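Local coordinates for protein probable M18 family aminopeptidase 1 (Thermotoga maritima, PDB 2GLF) that probably acts as a metal-dependent aminopeptidase of the M18 family, removing residues one at a time from the amino ends of peptides, at residues W8-K13 / G384-V389; R42-S47 / A260-N265; A74-V79 / L294-Q299; I270-F275 / S445-L450. One frame throughout, in Å; residues are numbered along the deposited sequence.

Contact 1: W8-K13 / G384-V389; sequences WHHRKK and GVIWQV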
# COMPACT_ATOMS: atom_id res chain seq x y z
N TRP A 8 26.88 -8.49 45.63
CA TRP A 8 28.28 -8.90 45.69
C TRP A 8 29.09 -8.13 46.73
O TRP A 8 30.11 -8.62 47.22
CB TRP A 8 28.96 -8.76 44.32
CG TRP A 8 28.42 -9.70 43.28
CD1 TRP A 8 27.55 -9.40 42.28
CD2 TRP A 8 28.68 -11.11 43.18
NE1 TRP A 8 27.23 -10.53 41.56
CE2 TRP A 8 27.92 -11.60 42.09
CE3 TRP A 8 29.48 -12.01 43.90
CZ2 TRP A 8 27.93 -12.94 41.70
CZ3 TRP A 8 29.49 -13.34 43.52
CH2 TRP A 8 28.72 -13.80 42.43
N HIS A 9 28.63 -6.93 47.08
CA HIS A 9 29.33 -6.11 48.07
C HIS A 9 28.77 -6.28 49.48
O HIS A 9 29.17 -5.56 50.40
CB HIS A 9 29.26 -4.64 47.68
CG HIS A 9 30.05 -4.29 46.46
ND1 HIS A 9 29.98 -3.06 45.86
CD2 HIS A 9 30.94 -5.02 45.74
CE1 HIS A 9 30.80 -3.03 44.82
NE2 HIS A 9 31.39 -4.21 44.72
N HIS A 10 27.84 -7.21 49.67
CA HIS A 10 27.24 -7.42 50.98
C HIS A 10 26.99 -8.88 51.34
O HIS A 10 26.41 -9.15 52.40
CB HIS A 10 25.91 -6.68 51.08
CG HIS A 10 26.00 -5.21 50.83
ND1 HIS A 10 26.79 -4.38 51.60
CD2 HIS A 10 25.38 -4.42 49.93
CE1 HIS A 10 26.65 -3.13 51.17
NE2 HIS A 10 25.80 -3.13 50.16
N ARG A 11 27.41 -9.84 50.52
CA ARG A 11 27.11 -11.21 50.87
C ARG A 11 28.18 -12.28 51.02
O ARG A 11 27.89 -13.33 51.60
CB ARG A 11 26.02 -11.76 49.95
CG ARG A 11 24.77 -12.18 50.72
CD ARG A 11 24.17 -10.98 51.43
NE ARG A 11 23.15 -11.36 52.40
CZ ARG A 11 22.40 -10.48 53.07
NH1 ARG A 11 22.57 -9.18 52.86
NH2 ARG A 11 21.50 -10.90 53.94
N LYS A 12 29.39 -12.06 50.52
CA LYS A 12 30.45 -13.06 50.69
C LYS A 12 30.52 -14.15 49.62
O LYS A 12 29.75 -15.12 49.65
CB LYS A 12 30.33 -13.70 52.09
CG LYS A 12 31.20 -14.91 52.33
CD LYS A 12 30.97 -15.47 53.73
CE LYS A 12 31.30 -14.46 54.82
NZ LYS A 12 31.21 -15.03 56.20
N LYS A 13 31.48 -13.99 48.72
CA LYS A 13 31.73 -14.90 47.60
C LYS A 13 31.56 -16.38 47.94
O LYS A 13 30.76 -17.07 47.31
CB LYS A 13 33.14 -14.66 47.05
CG LYS A 13 33.38 -13.24 46.57
CD LYS A 13 34.74 -13.05 45.88
CE LYS A 13 35.90 -12.98 46.87
NZ LYS A 13 36.18 -14.27 47.55
N GLY A 384 18.00 -7.03 56.78
CA GLY A 384 19.09 -6.59 55.93
C GLY A 384 19.16 -7.26 54.57
O GLY A 384 20.24 -7.45 54.01
N VAL A 385 18.00 -7.63 54.03
CA VAL A 385 17.95 -8.28 52.73
C VAL A 385 18.03 -7.25 51.60
O VAL A 385 17.32 -6.24 51.61
CB VAL A 385 16.65 -9.08 52.57
CG1 VAL A 385 16.73 -9.97 51.35
CG2 VAL A 385 16.39 -9.89 53.81
N ILE A 386 18.91 -7.49 50.64
CA ILE A 386 19.08 -6.60 49.50
C ILE A 386 17.94 -6.84 48.50
O ILE A 386 17.77 -7.95 48.01
CB ILE A 386 20.45 -6.83 48.79
CG1 ILE A 386 21.59 -6.20 49.60
CG2 ILE A 386 20.43 -6.22 47.41
CD1 ILE A 386 21.77 -6.79 50.97
N TRP A 387 17.16 -5.80 48.21
CA TRP A 387 16.06 -5.95 47.26
C TRP A 387 15.90 -4.72 46.37
O TRP A 387 16.46 -3.65 46.65
CB TRP A 387 14.75 -6.24 48.01
CG TRP A 387 14.30 -5.10 48.88
CD1 TRP A 387 14.85 -4.71 50.07
CD2 TRP A 387 13.26 -4.16 48.59
NE1 TRP A 387 14.22 -3.57 50.54
CE2 TRP A 387 13.24 -3.22 49.65
CE3 TRP A 387 12.34 -4.03 47.54
CZ2 TRP A 387 12.34 -2.15 49.68
CZ3 TRP A 387 11.44 -2.96 47.58
CH2 TRP A 387 11.45 -2.04 48.64
N GLN A 388 15.15 -4.87 45.29
CA GLN A 388 14.92 -3.79 44.34
C GLN A 388 13.50 -3.91 43.78
O GLN A 388 12.94 -5.00 43.77
CB GLN A 388 15.95 -3.87 43.21
CG GLN A 388 15.94 -5.19 42.44
CD GLN A 388 17.01 -5.26 41.36
OE1 GLN A 388 17.28 -4.27 40.68
NE2 GLN A 388 17.59 -6.44 41.19
N VAL A 389 12.92 -2.80 43.34
CA VAL A 389 11.57 -2.84 42.78
C VAL A 389 11.69 -3.24 41.32
O VAL A 389 12.67 -2.91 40.67
CB VAL A 389 10.84 -1.46 42.87
CG1 VAL A 389 11.56 -0.54 43.84
CG2 VAL A 389 10.72 -0.82 41.50
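Arg11 reaches across from the N-terminal loop and binds the carbonyl of Gly384 through one guanidinium nitrogen. The NH1 to O distance is 3.1 Å and the N-H...O angle 159°; the oxygen lies at the edge of the guanidinium group, near its plane. A single bend at chi2 (62°), followed by an extended remainder, carries the guanidinium to this point. On its way it slides past Ile386 in the opposite sense, and NH1 comes against CD1 of that side chain obliquely. This is the close half of the contact. Ile386 is buried, its backbone N donates to OE1 of Glu438 on helix 433-449, and the Arg11 side chain touches Phe437 and Val441 of the same helix.

The other half is loose. His10 is exposed and meets Ile386 chiefly through CB, 4.1 Å from CD1, while its ring has, within the two segments, an oblique neighbour in CG1 of Ile386. Next to it His9 turns to another subunit, where NE2 bonds to the carbonyl of Pro192. The carbonyl taken by Arg11 belongs to the glycine that ends helix 370-382 in a Schellman motif, with positive phi and two bonds back into the last turn.

Contact 2: R42-S47 / A260-N265; sequences RILDES and ALLSAN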
# COMPACT_ATOMS: atom_id res chain seq x y z
N ARG A 42 12.81 -36.41 46.75
CA ARG A 42 14.03 -37.02 47.28
C ARG A 42 14.63 -36.12 48.35
O ARG A 42 14.92 -36.58 49.46
CB ARG A 42 15.05 -37.22 46.15
CG ARG A 42 16.48 -37.40 46.64
CD ARG A 42 17.46 -37.39 45.50
NE ARG A 42 18.74 -36.82 45.91
CZ ARG A 42 18.92 -35.53 46.18
NH1 ARG A 42 17.91 -34.68 46.08
NH2 ARG A 42 20.11 -35.08 46.55
N ILE A 43 14.84 -34.85 48.01
CA ILE A 43 15.39 -33.88 48.95
C ILE A 43 14.53 -33.84 50.21
O ILE A 43 15.04 -33.76 51.33
CB ILE A 43 15.41 -32.47 48.32
CG1 ILE A 43 16.49 -32.41 47.24
CG2 ILE A 43 15.62 -31.41 49.40
CD1 ILE A 43 16.50 -31.11 46.48
N LEU A 44 13.22 -33.91 50.02
CA LEU A 44 12.28 -33.89 51.13
C LEU A 44 12.29 -35.21 51.91
O LEU A 44 12.01 -35.22 53.10
CB LEU A 44 10.86 -33.60 50.63
CG LEU A 44 10.57 -32.16 50.18
CD1 LEU A 44 9.12 -32.06 49.68
CD2 LEU A 44 10.81 -31.20 51.34
N ASP A 45 12.60 -36.31 51.24
CA ASP A 45 12.62 -37.59 51.94
C ASP A 45 13.78 -37.58 52.92
O ASP A 45 13.67 -38.16 54.00
CB ASP A 45 12.70 -38.74 50.95
CG ASP A 45 11.38 -38.98 50.25
OD1 ASP A 45 10.33 -38.79 50.90
OD2 ASP A 45 11.38 -39.35 49.06
N GLU A 46 14.88 -36.93 52.55
CA GLU A 46 15.99 -36.76 53.49
C GLU A 46 15.36 -35.60 54.26
O GLU A 46 14.16 -35.38 54.16
CB GLU A 46 17.24 -36.28 52.78
CG GLU A 46 17.61 -37.06 51.55
CD GLU A 46 18.84 -36.48 50.87
OE1 GLU A 46 18.84 -35.27 50.57
OE2 GLU A 46 19.81 -37.23 50.64
N SER A 47 16.13 -34.83 55.02
CA SER A 47 15.51 -33.71 55.73
C SER A 47 14.44 -34.18 56.72
O SER A 47 14.09 -33.46 57.65
CB SER A 47 14.87 -32.73 54.74
OG SER A 47 15.84 -32.21 53.85
N ALA A 260 14.96 -22.62 51.44
CA ALA A 260 14.53 -21.75 52.53
C ALA A 260 13.65 -22.57 53.47
O ALA A 260 13.86 -22.56 54.69
CB ALA A 260 13.75 -20.57 51.98
N LEU A 261 12.69 -23.28 52.90
CA LEU A 261 11.78 -24.11 53.69
C LEU A 261 12.55 -25.02 54.61
O LEU A 261 12.23 -25.14 55.79
CB LEU A 261 10.91 -24.98 52.77
CG LEU A 261 9.99 -25.98 53.49
CD1 LEU A 261 8.93 -25.20 54.24
CD2 LEU A 261 9.32 -26.94 52.51
N LEU A 262 13.58 -25.66 54.07
CA LEU A 262 14.41 -26.59 54.82
C LEU A 262 15.28 -26.00 55.93
O LEU A 262 15.58 -26.70 56.90
CB LEU A 262 15.29 -27.39 53.86
CG LEU A 262 14.58 -28.22 52.79
CD1 LEU A 262 15.59 -29.10 52.08
CD2 LEU A 262 13.49 -29.07 53.42
N SER A 263 15.69 -24.75 55.80
CA SER A 263 16.57 -24.17 56.80
C SER A 263 15.97 -23.05 57.62
O SER A 263 16.65 -22.38 58.39
CB SER A 263 17.86 -23.67 56.14
OG SER A 263 17.59 -22.58 55.30
N ALA A 264 14.67 -22.84 57.48
CA ALA A 264 14.04 -21.78 58.24
C ALA A 264 13.74 -22.20 59.68
O ALA A 264 13.61 -23.39 59.99
CB ALA A 264 12.75 -21.35 57.54
N ASN A 265 13.66 -21.21 60.56
CA ASN A 265 13.32 -21.43 61.97
C ASN A 265 11.96 -20.74 62.06
O ASN A 265 11.87 -19.56 62.40
CB ASN A 265 14.34 -20.75 62.87
CG ASN A 265 15.73 -21.30 62.67
OD1 ASN A 265 15.96 -22.50 62.85
ND2 ASN A 265 16.67 -20.44 62.29
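The hydroxyl of Ser47 donates to the backbone carbonyl of Ile43, OG to O 3.1 Å, and Ser47 OG also lies against the methyls of Leu262 from the other helix. The donor approaches 27° out of the plane of the carbonyl, at a C=O...O angle of 153°. Through this bond the second residue past the end of helix 33-45 is folded back onto the last turn, so that a serine and two aliphatic side chains together make one surface for Leu262.

Leu262 is the side chain that meets this surface. With CG beside the backbone N and anti to the carbonyl carbon (chi1 -59°), it projects its two methyls at different neighbours. CD1 goes to the CG2 branch of Ile43, 3.5 Å away, the two side chains crossing at about a right angle, and it also lies 3.6 Å from Ser47 OG. CD2 turns the other way, to CD2 of Leu44 at 4.0 Å, and touches Ser47 CB. The Ile43 and Leu44 contacts are apolar, and the Ser47 hydroxyl only packs on Leu262; no hydrogen bond crosses between 42-47 and 260-265. Burial is uneven, with Leu44 enclosed and Ser47 at the surface.

Beneath the pair lies the large mixed sheet. Leu44 and Leu261 both rest on Ala75 of strand 73-77, and Leu261 extends onto Ile270 and Val272 of strand 270-275. Phe49, in the loop beyond helix 33-45, touches both Leu44 and Leu262, and the two helices thus sit side by side on one face of the sheet.

Contact 3: A74-V79 / L294-Q299; sequences AAFRVV and LKALRQ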
# COMPACT_ATOMS: atom_id res chain seq x y z
N ALA A 74 3.26 -30.16 47.24
CA ALA A 74 3.20 -29.16 48.29
C ALA A 74 3.90 -29.70 49.54
O ALA A 74 3.69 -30.84 49.93
CB ALA A 74 1.75 -28.82 48.60
N ALA A 75 4.76 -28.88 50.14
CA ALA A 75 5.48 -29.30 51.33
C ALA A 75 5.22 -28.33 52.46
O ALA A 75 5.39 -27.13 52.31
CB ALA A 75 6.97 -29.36 51.04
N PHE A 76 4.79 -28.86 53.61
CA PHE A 76 4.53 -28.00 54.75
C PHE A 76 5.40 -28.36 55.94
O PHE A 76 6.05 -29.41 55.99
CB PHE A 76 3.06 -28.09 55.19
CG PHE A 76 2.08 -27.85 54.09
CD1 PHE A 76 1.49 -28.93 53.43
CD2 PHE A 76 1.75 -26.55 53.70
CE1 PHE A 76 0.58 -28.71 52.39
CE2 PHE A 76 0.85 -26.33 52.66
CZ PHE A 76 0.26 -27.41 52.01
N ARG A 77 5.40 -27.44 56.90
CA ARG A 77 6.10 -27.60 58.16
C ARG A 77 5.12 -26.99 59.15
O ARG A 77 5.31 -25.86 59.61
CB ARG A 77 7.44 -26.85 58.17
CG ARG A 77 8.56 -27.60 57.47
CD ARG A 77 9.89 -26.90 57.62
NE ARG A 77 10.29 -26.79 59.02
CZ ARG A 77 11.37 -26.13 59.44
NH1 ARG A 77 12.16 -25.52 58.57
NH2 ARG A 77 11.64 -26.06 60.74
N VAL A 78 4.05 -27.73 59.41
CA VAL A 78 3.02 -27.28 60.33
C VAL A 78 3.70 -27.22 61.69
O VAL A 78 4.34 -28.18 62.12
CB VAL A 78 1.85 -28.28 60.39
CG1 VAL A 78 0.84 -27.83 61.40
CG2 VAL A 78 1.21 -28.38 59.02
N VAL A 79 3.57 -26.07 62.34
CA VAL A 79 4.22 -25.86 63.62
C VAL A 79 3.27 -25.27 64.67
O VAL A 79 3.64 -25.08 65.82
CB VAL A 79 5.44 -24.93 63.41
CG1 VAL A 79 6.05 -24.52 64.73
CG2 VAL A 79 6.49 -25.67 62.58
N LEU A 294 -6.18 -26.47 48.30
CA LEU A 294 -7.07 -26.42 49.45
C LEU A 294 -7.32 -27.81 50.00
O LEU A 294 -7.57 -27.99 51.19
CB LEU A 294 -8.38 -25.75 49.06
CG LEU A 294 -8.20 -24.28 48.67
CD1 LEU A 294 -9.57 -23.63 48.59
CD2 LEU A 294 -7.33 -23.56 49.71
N LYS A 295 -7.26 -28.81 49.12
CA LYS A 295 -7.45 -30.19 49.54
C LYS A 295 -6.30 -30.56 50.46
O LYS A 295 -6.45 -31.38 51.36
CB LYS A 295 -7.47 -31.11 48.32
CG LYS A 295 -7.40 -32.58 48.67
CD LYS A 295 -7.64 -33.44 47.45
CE LYS A 295 -7.11 -34.84 47.67
NZ LYS A 295 -5.63 -34.85 47.80
N ALA A 296 -5.15 -29.94 50.23
CA ALA A 296 -3.96 -30.18 51.04
C ALA A 296 -4.11 -29.53 52.40
O ALA A 296 -3.70 -30.09 53.41
CB ALA A 296 -2.72 -29.62 50.35
N LEU A 297 -4.72 -28.35 52.43
CA LEU A 297 -4.92 -27.63 53.68
C LEU A 297 -6.05 -28.23 54.51
O LEU A 297 -5.96 -28.31 55.73
CB LEU A 297 -5.17 -26.14 53.40
CG LEU A 297 -3.99 -25.39 52.76
CD1 LEU A 297 -4.23 -23.90 52.87
CD2 LEU A 297 -2.68 -25.74 53.45
N ARG A 298 -7.12 -28.66 53.84
CA ARG A 298 -8.24 -29.27 54.54
C ARG A 298 -7.80 -30.55 55.24
O ARG A 298 -8.20 -30.82 56.38
CB ARG A 298 -9.39 -29.57 53.57
CG ARG A 298 -10.32 -28.39 53.33
CD ARG A 298 -11.59 -28.84 52.62
NE ARG A 298 -11.35 -29.21 51.23
CZ ARG A 298 -11.29 -28.34 50.23
NH1 ARG A 298 -11.47 -27.05 50.45
NH2 ARG A 298 -11.05 -28.77 48.99
N GLN A 299 -6.98 -31.35 54.57
CA GLN A 299 -6.49 -32.59 55.15
C GLN A 299 -5.79 -32.29 56.46
O GLN A 299 -6.02 -32.95 57.47
CB GLN A 299 -5.52 -33.29 54.20
CG GLN A 299 -5.05 -34.64 54.68
CD GLN A 299 -6.20 -35.61 54.94
OE1 GLN A 299 -7.01 -35.87 54.05
NE2 GLN A 299 -6.26 -36.14 56.16
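Phe76 points its ring from strand 73-77 at helix 292-303, where Ala296 and Leu297 receive the far rim. The conformation of the phenylalanine sets the geometry: CG stands beside the backbone N and anti to the carbonyl carbon (chi1 -52°), and the ring is turned nearly perpendicular to the side-chain bend (chi2 98°). CE1, CZ and CE2 are thereby the atoms that arrive first. The methyl of Ala296 sits at the ring edge, near its plane, with CB 4.0 Å from CE1. On the other flank CD2 of Leu297 lies 3.7 Å from CE2 and from CZ, obliquely placed.

Here a strand side chain packs into the helix layer on one face of the mixed sheet of the M18 peptidase domain. The next turn of helix 292-303 adds Ile300, which also touches Phe76.

The CB of Leu297 leaves the helix at an angle to the strand, but with CG beside the backbone N and CD1 continuing the chain (chi2 -166°), the CD2 branch swings to the phenyl ring, so that the two side chains cross at about a right angle. Leu313 of helix 310-318 packs on the same leucine. Arg298, next along the helix, forms salt bridges with Glu310 of its own chain and with Asp314 of a neighbouring subunit.

Contact 4: I270-F275 / S445-L450; sequences IGVIFF and SLMEKL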
# COMPACT_ATOMS: atom_id res chain seq x y z
N ILE A 270 4.81 -22.90 58.07
CA ILE A 270 5.28 -22.42 56.77
C ILE A 270 5.15 -23.54 55.74
O ILE A 270 4.86 -24.68 56.09
CB ILE A 270 6.75 -21.99 56.82
CG1 ILE A 270 7.64 -23.19 57.14
CG2 ILE A 270 6.92 -20.88 57.84
CD1 ILE A 270 9.13 -22.94 56.97
N GLY A 271 5.39 -23.21 54.48
CA GLY A 271 5.29 -24.23 53.45
C GLY A 271 5.56 -23.70 52.06
O GLY A 271 5.60 -22.49 51.83
N VAL A 272 5.76 -24.63 51.12
CA VAL A 272 6.03 -24.28 49.73
C VAL A 272 5.22 -25.19 48.80
O VAL A 272 5.20 -26.41 48.99
CB VAL A 272 7.52 -24.45 49.37
CG1 VAL A 272 7.74 -24.02 47.94
CG2 VAL A 272 8.39 -23.62 50.30
N ILE A 273 4.56 -24.61 47.81
CA ILE A 273 3.78 -25.41 46.86
C ILE A 273 4.36 -25.23 45.46
O ILE A 273 4.68 -24.12 45.03
CB ILE A 273 2.32 -24.99 46.89
CG1 ILE A 273 1.81 -25.07 48.32
CG2 ILE A 273 1.49 -25.92 46.02
CD1 ILE A 273 0.49 -24.39 48.51
N PHE A 274 4.49 -26.34 44.74
CA PHE A 274 5.05 -26.33 43.40
C PHE A 274 4.01 -26.76 42.38
O PHE A 274 3.58 -27.92 42.38
CB PHE A 274 6.24 -27.28 43.37
CG PHE A 274 7.36 -26.88 44.29
CD1 PHE A 274 7.98 -27.82 45.09
CD2 PHE A 274 7.81 -25.57 44.33
CE1 PHE A 274 9.05 -27.45 45.91
CE2 PHE A 274 8.88 -25.20 45.15
CZ PHE A 274 9.50 -26.15 45.93
N PHE A 275 3.62 -25.85 41.49
CA PHE A 275 2.62 -26.17 40.48
C PHE A 275 3.16 -26.44 39.09
O PHE A 275 4.29 -26.10 38.77
CB PHE A 275 1.57 -25.06 40.40
CG PHE A 275 0.82 -24.85 41.67
CD1 PHE A 275 1.25 -23.90 42.60
CD2 PHE A 275 -0.33 -25.58 41.95
CE1 PHE A 275 0.55 -23.69 43.79
CE2 PHE A 275 -1.05 -25.38 43.13
CZ PHE A 275 -0.61 -24.43 44.05
N SER A 445 13.83 -15.49 55.40
CA SER A 445 13.51 -14.50 56.40
C SER A 445 12.07 -14.01 56.29
O SER A 445 11.55 -13.39 57.21
CB SER A 445 14.49 -13.32 56.31
OG SER A 445 14.56 -12.83 54.99
N LEU A 446 11.41 -14.29 55.17
CA LEU A 446 10.02 -13.88 55.02
C LEU A 446 9.10 -14.93 55.62
O LEU A 446 8.02 -14.60 56.12
CB LEU A 446 9.67 -13.67 53.55
CG LEU A 446 9.99 -12.30 52.96
CD1 LEU A 446 9.68 -12.31 51.48
CD2 LEU A 446 9.17 -11.22 53.67
N MSE A 447 9.53 -16.19 55.57
CA MSE A 447 8.73 -17.26 56.15
C MSE A 447 8.86 -17.17 57.66
O MSE A 447 7.92 -17.46 58.40
CB MSE A 447 9.25 -18.62 55.69
CG MSE A 447 9.27 -18.82 54.20
SE MSE A 447 10.13 -20.49 53.72
CE MSE A 447 8.64 -21.36 52.84
N GLU A 448 10.04 -16.76 58.10
CA GLU A 448 10.36 -16.63 59.52
C GLU A 448 9.76 -15.42 60.22
O GLU A 448 9.30 -15.52 61.36
CB GLU A 448 11.88 -16.57 59.72
CG GLU A 448 12.62 -17.90 59.57
CD GLU A 448 14.13 -17.74 59.68
OE1 GLU A 448 14.83 -18.78 59.75
OE2 GLU A 448 14.63 -16.59 59.68
N LYS A 449 9.75 -14.28 59.55
CA LYS A 449 9.27 -13.05 60.16
C LYS A 449 7.90 -12.51 59.76
O LYS A 449 7.40 -11.60 60.42
CB LYS A 449 10.33 -11.95 59.98
CG LYS A 449 11.76 -12.38 60.30
CD LYS A 449 12.14 -12.15 61.75
CE LYS A 449 11.44 -13.10 62.71
NZ LYS A 449 11.92 -14.50 62.60
N LEU A 450 7.28 -13.03 58.71
CA LEU A 450 5.96 -12.50 58.35
C LEU A 450 4.88 -12.99 59.31
O LEU A 450 4.08 -12.15 59.78
CB LEU A 450 5.56 -12.87 56.91
CG LEU A 450 5.92 -11.85 55.81
CD1 LEU A 450 5.03 -12.07 54.60
CD2 LEU A 450 5.75 -10.44 56.32
OXT LEU A 450 4.85 -14.21 59.57
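Met447, present as selenomethionine, brings the end of helix 433-449 down onto Ile270, Gly271 and Val272. Here the C-terminal helix of the chain packs on the mixed sheet at the heart of this alpha/beta peptidase domain. Strand 270-275 and helix residues 445-449 run at 139° to each other, their axes 9.3 Å apart at closest approach.

The innermost shell belongs to one side chain. CB of Met447 lies 3.9 Å from CG2 of Ile270, and further along SE comes 4.2 Å from CD1 of the same isoleucine. The chain then bends at chi3 (119°), and its terminal CE abuts the strand, 3.4 Å from the carbonyl oxygen of Gly271 and 3.4 Å from CG2 of Val272. Both Ile270 and Val272 cross the long side chain at about a right angle. In Ile270, CG1 lies between the backbone N and the carbonyl carbon (chi1 64°) and CG2 beside the N; CG2 meets the helix and CD1 comes near SE.

A second shell surrounds these groups. Val89 of strand 87-92 touches both Val272 and Met447, and Gly271 is hydrogen-bonded through its backbone to Asn87 and Val89. All four touching residues are buried, yet the contact is not part of the metal site: the side chains of Val272 and His92 are about 10 Å apart. Asn87 holds the helix end itself, since its ND2 bonds both to the backbone O of Met447 and to OXT of Leu450, the chain's terminal carboxylate.

Contacts 2, 3 and 4 form one cluster, with centres 12 to 15 Å apart, around neighbouring strands 73-77 and 270-275 of the mixed sheet. Contact 2 and contact 4 lie on one face, whereas contact 3 engages helix 292-303 on the other. Arg77 ties the layers further, its NH1 lying 2.8 Å from Leu261 O in a probable hydrogen bond. Contact 1 is more remote, at the 387-389 end of the sheet and about 20 Å from contact 4 between centres, though Val385 packs on Ser445. Along the chain contacts 2 and 3 nest within contact 1, while contact 4 crosses it, so distant sequence ends are interlocked in one peptidase domain.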